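PDB 3OBB: probable 3-hydroxyisobutyrate dehydrogenase from Pseudomonas aeruginosa, which catalyses the NAD-dependent oxidation of L-serine and methyl-L-serine, with low activity toward beta-hydroxyisobutyrate. Local coordinates for the interface of chains A and B and the interface of chains A and C. Residues are numbered along the deposited sequence; one frame, centred on the assembly and turned at random. Chains: chain A/B/C, Probable 3-hydroxyisobutyrate dehydrogenase.

Contact 1: the interface of chains A and B. Residues chain A 179, 182-183, 186, 189, 266; chain B 179, 182-183, 186, 266.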
loop_
_atom_site.group_PDB
_atom_site.type_symbol
_atom_site.label_atom_id
_atom_site.label_comp_id
_atom_site.label_asym_id
_atom_site.label_seq_id
_atom_site.Cartn_x
_atom_site.Cartn_y
_atom_site.Cartn_z
ATOM N N LEU A 179 14.280 -4.926 1.804
ATOM C CA LEU A 179 14.160 -5.402 0.444
ATOM C C LEU A 179 13.788 -6.920 0.416
ATOM O O LEU A 179 12.943 -7.338 -0.374
ATOM C CB LEU A 179 15.421 -5.093 -0.374
ATOM C CG LEU A 179 15.395 -5.588 -1.832
ATOM C CD1 LEU A 179 14.153 -5.091 -2.628
ATOM C CD2 LEU A 179 16.636 -5.120 -2.552
ATOM N N VAL A 182 10.074 -7.313 1.058
ATOM C CA VAL A 182 9.351 -6.951 -0.163
ATOM C C VAL A 182 9.436 -8.071 -1.182
ATOM O O VAL A 182 8.409 -8.446 -1.760
ATOM C CB VAL A 182 9.951 -5.672 -0.729
ATOM C CG1 VAL A 182 9.513 -5.411 -2.178
ATOM C CG2 VAL A 182 9.653 -4.504 0.248
ATOM N N LEU A 183 10.639 -8.630 -1.417
ATOM C CA LEU A 183 10.690 -9.676 -2.436
ATOM C C LEU A 183 10.001 -10.966 -2.013
ATOM O O LEU A 183 9.478 -11.706 -2.868
ATOM C CB LEU A 183 12.113 -9.927 -2.988
ATOM C CG LEU A 183 13.179 -10.359 -2.053
ATOM C CD1 LEU A 183 13.088 -11.899 -1.928
ATOM C CD2 LEU A 183 14.555 -9.878 -2.607
ATOM N N GLY A 186 6.220 -10.214 -2.404
ATOM C CA GLY A 186 6.084 -10.218 -3.844
ATOM C C GLY A 186 6.034 -11.654 -4.353
ATOM O O GLY A 186 5.139 -12.012 -5.111
ATOM N N GLU A 189 2.842 -13.688 -3.224
ATOM C CA GLU A 189 1.632 -13.225 -3.877
ATOM C C GLU A 189 1.615 -13.651 -5.352
ATOM O O GLU A 189 0.538 -13.942 -5.910
ATOM C CB GLU A 189 1.485 -11.698 -3.726
ATOM C CG GLU A 189 1.999 -10.881 -4.870
ATOM C CD GLU A 189 1.792 -9.346 -4.656
ATOM O OE1 GLU A 189 1.337 -8.936 -3.561
ATOM O OE2 GLU A 189 2.074 -8.579 -5.609
HETATM N N MSE A 266 6.827 0.221 -0.394
HETATM C CA MSE A 266 6.777 -1.242 -0.419
HETATM C C MSE A 266 7.141 -1.796 0.940
HETATM O O MSE A 266 6.400 -2.613 1.465
HETATM C CB MSE A 266 7.660 -1.847 -1.534
HETATM C CG MSE A 266 7.603 -1.082 -2.827
HETATM SE SE MSE A 266 5.832 -1.160 -3.716
HETATM C CE MSE A 266 5.638 -3.018 -3.447
ATOM N N LEU B 179 5.852 -9.418 -10.416
ATOM C CA LEU B 179 6.919 -9.617 -9.462
ATOM C C LEU B 179 8.146 -8.706 -9.799
ATOM O O LEU B 179 8.743 -8.112 -8.903
ATOM C CB LEU B 179 7.304 -11.098 -9.347
ATOM C CG LEU B 179 8.455 -11.403 -8.370
ATOM C CD1 LEU B 179 8.211 -10.843 -6.939
ATOM C CD2 LEU B 179 8.651 -12.896 -8.265
ATOM N N VAL B 182 7.472 -5.188 -8.564
ATOM C CA VAL B 182 7.652 -5.163 -7.110
ATOM C C VAL B 182 9.128 -5.155 -6.759
ATOM O O VAL B 182 9.549 -4.348 -5.922
ATOM C CB VAL B 182 6.970 -6.384 -6.510
ATOM C CG1 VAL B 182 7.404 -6.642 -5.058
ATOM C CG2 VAL B 182 5.437 -6.247 -6.703
ATOM N N LEU B 183 9.938 -6.031 -7.386
ATOM C CA LEU B 183 11.345 -6.023 -6.990
ATOM C C LEU B 183 12.091 -4.775 -7.438
ATOM O O LEU B 183 13.052 -4.346 -6.770
ATOM C CB LEU B 183 12.095 -7.321 -7.368
ATOM C CG LEU B 183 12.182 -7.710 -8.796
ATOM C CD1 LEU B 183 13.399 -6.973 -9.403
ATOM C CD2 LEU B 183 12.308 -9.262 -8.885
ATOM N N GLY B 186 10.964 -2.029 -4.947
ATOM C CA GLY B 186 11.671 -2.432 -3.751
ATOM C C GLY B 186 13.130 -2.000 -3.845
ATOM O O GLY B 186 13.651 -1.375 -2.927
HETATM N N MSE B 266 1.263 -5.984 -3.066
HETATM C CA MSE B 266 2.499 -5.367 -3.549
HETATM C C MSE B 266 2.345 -4.962 -4.998
HETATM O O MSE B 266 2.632 -3.822 -5.329
HETATM C CB MSE B 266 3.735 -6.271 -3.340
HETATM C CG MSE B 266 3.734 -6.995 -2.023
HETATM SE SE MSE B 266 3.925 -5.792 -0.458
HETATM C CE MSE B 266 5.320 -4.790 -1.241
#
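The carboxylate of A:Glu189 takes a hydrogen bond from the backbone N of B:Met266, a selenomethionine at the start of helix 265-279. The distance from A:Glu189 OE1 to B:Met266 N is 3.0 Å, and the angle at the hydrogen is 155°. A:Glu189 OE1 accepts through its syn lone pair, the one facing OE2. A straight CB-CG-CD run (chi2 179°) carries the carboxylate to the helix end. It lies roughly perpendicular to the B:Met266 side chain, and A:Glu189 OE2 lies 3.6 Å from B:Met266 CB. The first turn of a helix would be expected to favour a negative group here. The rest of the patch is apolar. A:Val182 and B:Val182 run antiparallel, side by side, and meet through their CG1 methyls at 3.8 Å. With CG1 anti to the backbone N (chi1 165°), this methyl points at its twin across the axis. Beside this pair, A:Leu179 CD1 rests on the backbone of B:Gly186, 3.5 Å from its carbonyl C. B:Leu179 does the same to A:Gly186. With no side chain on the glycine, the leucine methyl can lie directly against the main chain. The methyl ends of A:Met266 and B:Met266 also converge near the two-fold axis, but their modelled spacing is doubtful. The patch brings the long helices 168-196 of two subunits together within the A-B pair of the homotetramer.

Contact 2: the interface of chains A and C. Residues chain A 272, 275-276, 279; chain C 261-264.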
loop_
_atom_site.group_PDB
_atom_site.type_symbol
_atom_site.label_atom_id
_atom_site.label_comp_id
_atom_site.label_asym_id
_atom_site.label_seq_id
_atom_site.Cartn_x
_atom_site.Cartn_y
_atom_site.Cartn_z
ATOM N N SER A 272 3.155 -3.561 7.432
ATOM C CA SER A 272 1.738 -3.718 7.747
ATOM C C SER A 272 1.252 -5.160 7.638
ATOM O O SER A 272 0.487 -5.604 8.464
ATOM C CB SER A 272 0.910 -2.795 6.856
ATOM O OG SER A 272 1.262 -1.432 7.158
ATOM N N ARG A 275 2.618 -7.262 10.392
ATOM C CA ARG A 275 1.895 -7.036 11.637
ATOM C C ARG A 275 0.576 -7.812 11.686
ATOM O O ARG A 275 0.158 -8.247 12.757
ATOM C CB ARG A 275 1.724 -5.538 11.934
ATOM C CG ARG A 275 3.096 -4.906 12.200
ATOM C CD ARG A 275 3.109 -3.914 13.321
ATOM N NE ARG A 275 4.430 -3.299 13.487
ATOM C CZ ARG A 275 4.688 -1.995 13.398
ATOM N NH1 ARG A 275 3.720 -1.130 13.146
ATOM N NH2 ARG A 275 5.929 -1.553 13.566
ATOM N N LEU A 276 -0.053 -7.976 10.515
ATOM C CA LEU A 276 -1.253 -8.809 10.340
ATOM C C LEU A 276 -0.934 -10.253 10.696
ATOM O O LEU A 276 -1.698 -10.905 11.353
ATOM C CB LEU A 276 -1.702 -8.744 8.879
ATOM C CG LEU A 276 -2.910 -7.881 8.466
ATOM C CD1 LEU A 276 -3.170 -6.615 9.315
ATOM C CD2 LEU A 276 -2.975 -7.603 6.943
ATOM N N LYS A 279 -0.915 -10.503 14.495
ATOM C CA LYS A 279 -2.257 -10.583 15.061
ATOM C C LYS A 279 -2.759 -12.023 14.943
ATOM O O LYS A 279 -3.452 -12.498 15.829
ATOM C CB LYS A 279 -3.282 -9.622 14.399
ATOM C CG LYS A 279 -2.910 -8.094 14.186
ATOM C CD LYS A 279 -2.099 -7.401 15.322
ATOM C CE LYS A 279 -2.987 -6.755 16.362
ATOM N NZ LYS A 279 -2.383 -6.911 17.733
ATOM N N ALA C 261 2.279 -3.038 18.251
ATOM C CA ALA C 261 2.238 -4.034 17.167
ATOM C C ALA C 261 0.939 -3.919 16.373
ATOM O O ALA C 261 0.408 -4.915 15.888
ATOM C CB ALA C 261 2.441 -5.455 17.705
ATOM N N SER C 262 0.433 -2.696 16.232
ATOM C CA SER C 262 -0.765 -2.458 15.457
ATOM C C SER C 262 -0.403 -2.344 13.961
ATOM O O SER C 262 0.571 -1.693 13.600
ATOM C CB SER C 262 -1.468 -1.181 15.938
ATOM O OG SER C 262 -1.764 -1.254 17.322
ATOM N N SER C 263 -1.196 -2.977 13.108
ATOM C CA SER C 263 -1.046 -2.861 11.666
ATOM C C SER C 263 -1.794 -1.616 11.159
ATOM O O SER C 263 -3.005 -1.443 11.403
ATOM C CB SER C 263 -1.589 -4.120 10.983
ATOM O OG SER C 263 -1.480 -4.022 9.577
ATOM N N THR C 264 -1.062 -0.752 10.456
ATOM C CA THR C 264 -1.637 0.482 9.892
ATOM C C THR C 264 -1.389 0.621 8.373
ATOM O O THR C 264 -0.678 1.548 7.922
ATOM C CB THR C 264 -1.089 1.703 10.608
ATOM O OG1 THR C 264 0.351 1.634 10.596
ATOM C CG2 THR C 264 -1.606 1.729 12.013
HETATM O O HOH W 1 1.659 -1.165 9.815
#
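Helix 265-279 of chain A meets the loop 261-264 of chain C, in a tetramer of the 3-hydroxyisobutyrate dehydrogenase-related family. This loop links helix 243-260 to helix 265-279 of its own chain. C:Ser263 places its hydroxyl on the helix. C:Ser263 OG, anti to the backbone N (chi1 179°), gives a hydrogen bond to the carbonyl O of A:Ser272 at 2.8 Å. The hydroxyl approaches at 121° to the C=O and is tilted 30° from the carbonyl plane. On the same serine, C:Ser263 CB packs tightly against A:Leu276 CD1 at 3.4 Å. A:Arg275 lays its CB near C:Ser263 CB, and its chain then bends at chi2 and runs along the loop. A:Arg275 CD passes 3.9 Å from C:Ala261 CA. At the tip, A:Arg275 NH1 donates to the carbonyl O of C:Ser262 at 3.2 Å, with the acceptor slightly out of the guanidinium plane. A:Lys279 folds its bent chain toward the carbonyl O of C:Ala261, with CD of A:Lys279 3.6 Å away. At the other end of the patch a water joins the chains. The water lies 2.7 Å from A:Ser272 OG and 2.8 Å from C:Thr264 N, and also reaches the hydroxyl OG1 of C:Thr264.

Contact 3: the interface of chains A and B. Residues chain A 138, 161-163, 168, 172; chain B 199, 203-204, 207.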
loop_
_atom_site.group_PDB
_atom_site.type_symbol
_atom_site.label_atom_id
_atom_site.label_comp_id
_atom_site.label_asym_id
_atom_site.label_seq_id
_atom_site.Cartn_x
_atom_site.Cartn_y
_atom_site.Cartn_z
HETATM N N MSE A 138 28.128 -6.923 7.675
HETATM C CA MSE A 138 27.997 -5.603 7.054
HETATM C C MSE A 138 28.502 -4.571 8.049
HETATM O O MSE A 138 27.922 -4.358 9.109
HETATM C CB MSE A 138 26.553 -5.335 6.662
HETATM C CG MSE A 138 26.020 -6.370 5.703
HETATM SE SE MSE A 138 24.119 -6.143 5.393
HETATM C CE MSE A 138 23.792 -7.653 4.213
ATOM N N PHE A 161 31.674 -7.186 4.138
ATOM C CA PHE A 161 31.552 -5.935 3.438
ATOM C C PHE A 161 31.795 -4.764 4.356
ATOM O O PHE A 161 31.250 -4.731 5.463
ATOM C CB PHE A 161 30.156 -5.812 2.816
ATOM C CG PHE A 161 29.859 -6.865 1.801
ATOM C CD1 PHE A 161 29.059 -7.960 2.130
ATOM C CD2 PHE A 161 30.362 -6.770 0.509
ATOM C CE1 PHE A 161 28.749 -8.925 1.188
ATOM C CE2 PHE A 161 30.081 -7.760 -0.439
ATOM C CZ PHE A 161 29.273 -8.845 -0.089
ATOM N N HIS A 162 32.627 -3.824 3.900
ATOM C CA HIS A 162 32.777 -2.531 4.554
ATOM C C HIS A 162 31.738 -1.627 3.926
ATOM O O HIS A 162 31.924 -1.151 2.808
ATOM C CB HIS A 162 34.186 -1.978 4.301
ATOM C CG HIS A 162 34.556 -0.811 5.166
ATOM N ND1 HIS A 162 33.822 -0.431 6.271
ATOM C CD2 HIS A 162 35.621 0.024 5.118
ATOM C CE1 HIS A 162 34.399 0.610 6.843
ATOM N NE2 HIS A 162 35.497 0.899 6.169
ATOM N N ALA A 163 30.617 -1.455 4.628
ATOM C CA ALA A 163 29.479 -0.738 4.111
ATOM C C ALA A 163 29.705 0.782 4.101
ATOM O O ALA A 163 29.125 1.491 3.277
ATOM C CB ALA A 163 28.246 -1.094 4.900
ATOM N N ALA A 168 27.003 2.542 9.238
ATOM C CA ALA A 168 26.722 2.137 7.843
ATOM C C ALA A 168 26.423 0.658 7.716
ATOM O O ALA A 168 25.708 0.240 6.792
ATOM C CB ALA A 168 27.867 2.497 6.947
ATOM N N ALA A 172 23.067 -0.667 5.872
ATOM C CA ALA A 172 23.066 -1.646 4.785
ATOM C C ALA A 172 22.131 -2.800 5.167
ATOM O O ALA A 172 21.327 -3.259 4.332
ATOM C CB ALA A 172 24.525 -2.135 4.483
ATOM N N LEU B 199 25.283 6.160 2.604
ATOM C CA LEU B 199 26.002 5.076 1.910
ATOM C C LEU B 199 26.354 5.416 0.470
ATOM O O LEU B 199 25.640 6.162 -0.175
ATOM C CB LEU B 199 25.178 3.795 1.915
ATOM C CG LEU B 199 25.377 2.799 3.064
ATOM C CD1 LEU B 199 25.493 3.470 4.438
ATOM C CD2 LEU B 199 24.228 1.812 3.042
ATOM N N VAL B 203 28.394 0.570 -3.232
ATOM C CA VAL B 203 28.686 -0.318 -2.122
ATOM C C VAL B 203 27.411 -1.002 -1.640
ATOM O O VAL B 203 27.388 -2.209 -1.469
ATOM C CB VAL B 203 29.360 0.412 -0.922
ATOM C CG1 VAL B 203 29.576 -0.581 0.234
ATOM C CG2 VAL B 203 30.704 1.092 -1.347
ATOM N N LEU B 204 26.359 -0.216 -1.428
ATOM C CA LEU B 204 25.057 -0.759 -1.045
ATOM C C LEU B 204 24.488 -1.739 -2.076
ATOM O O LEU B 204 23.975 -2.793 -1.677
ATOM C CB LEU B 204 24.057 0.356 -0.760
ATOM C CG LEU B 204 22.657 -0.143 -0.464
ATOM C CD1 LEU B 204 22.562 -0.967 0.864
ATOM C CD2 LEU B 204 21.663 1.004 -0.474
ATOM N N ILE B 207 26.340 -5.097 -1.844
ATOM C CA ILE B 207 25.987 -5.828 -0.612
ATOM C C ILE B 207 24.646 -6.540 -0.767
ATOM O O ILE B 207 24.532 -7.741 -0.517
ATOM C CB ILE B 207 25.999 -4.886 0.625
ATOM C CG1 ILE B 207 27.434 -4.571 1.039
ATOM C CG2 ILE B 207 25.289 -5.491 1.812
ATOM C CD1 ILE B 207 27.577 -3.296 1.860
#
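This apolar patch of the two-fold A-B interface packs helix 201-209 of chain B, with B:Leu199 from the loop just ahead of it, onto chain A within the homotetramer. B:Ile207 carries much of the contact, with 84 Å² of its surface hidden by chain A. Its methylene CG1 and methyls CG2 and CD1 spread over A:Phe161, A:Met138 and A:Ala163. B:Ile207 CG1 sits over the face at the root of the A:Phe161 ring, above CG and the CB-CG bond, 3.4 Å from A:Phe161 CG. B:Ile207 CG2, anti to the backbone N, lies 3.6 Å from CE of the selenomethionine A:Met138. A:Met138 reaches this methyl stretched out along its length (chi2 173°). B:Ile207 CD1 lies between A:Phe161 CB and A:Ala163 CB, 3.8 Å from the latter. One turn back, B:Val203 CG1 is 3.5 Å from the carbonyl O of A:His162 and also nears that of A:Ala163. B:Leu199 splits its methyls along the start of helix 168-196. B:Leu199 CD1 meets A:Ala168 CB at 3.6 Å, while B:Leu199 CD2 lies 4.0 Å from A:Ala172 CA. B:Leu204 CD1 touches that same CA from its own helix. The small alanines let these branched side chains come near the main chain. No polar bond joins the two chains in this patch. On chain A, strands 135-140 and 159-164 belong to the NAD-binding part. Helix 168-196, which carries the active-site lysine A:Lys173, follows the second strand, and chain B packs where the two meet.

Contact 1 and contact 3 belong to the same two-fold A-B interface, with their centres about 21 Å apart. Helix 168-196 of chain A runs through both, giving its first turns to contact 3 and its middle to contact 1. It carries A:Lys173, so pairing with chain B may steady that helix. Contact 2 joins chain A to chain C. Its centre is about 18 Å from contact 1 and 30 Å from contact 3. Helix 265-279 links contacts 1 and 2, so one helix serves both interfaces of the dimer of dimers. Contacts 3, 1 and 2 are centred about 7, 15 and 20 Å from A:Lys173.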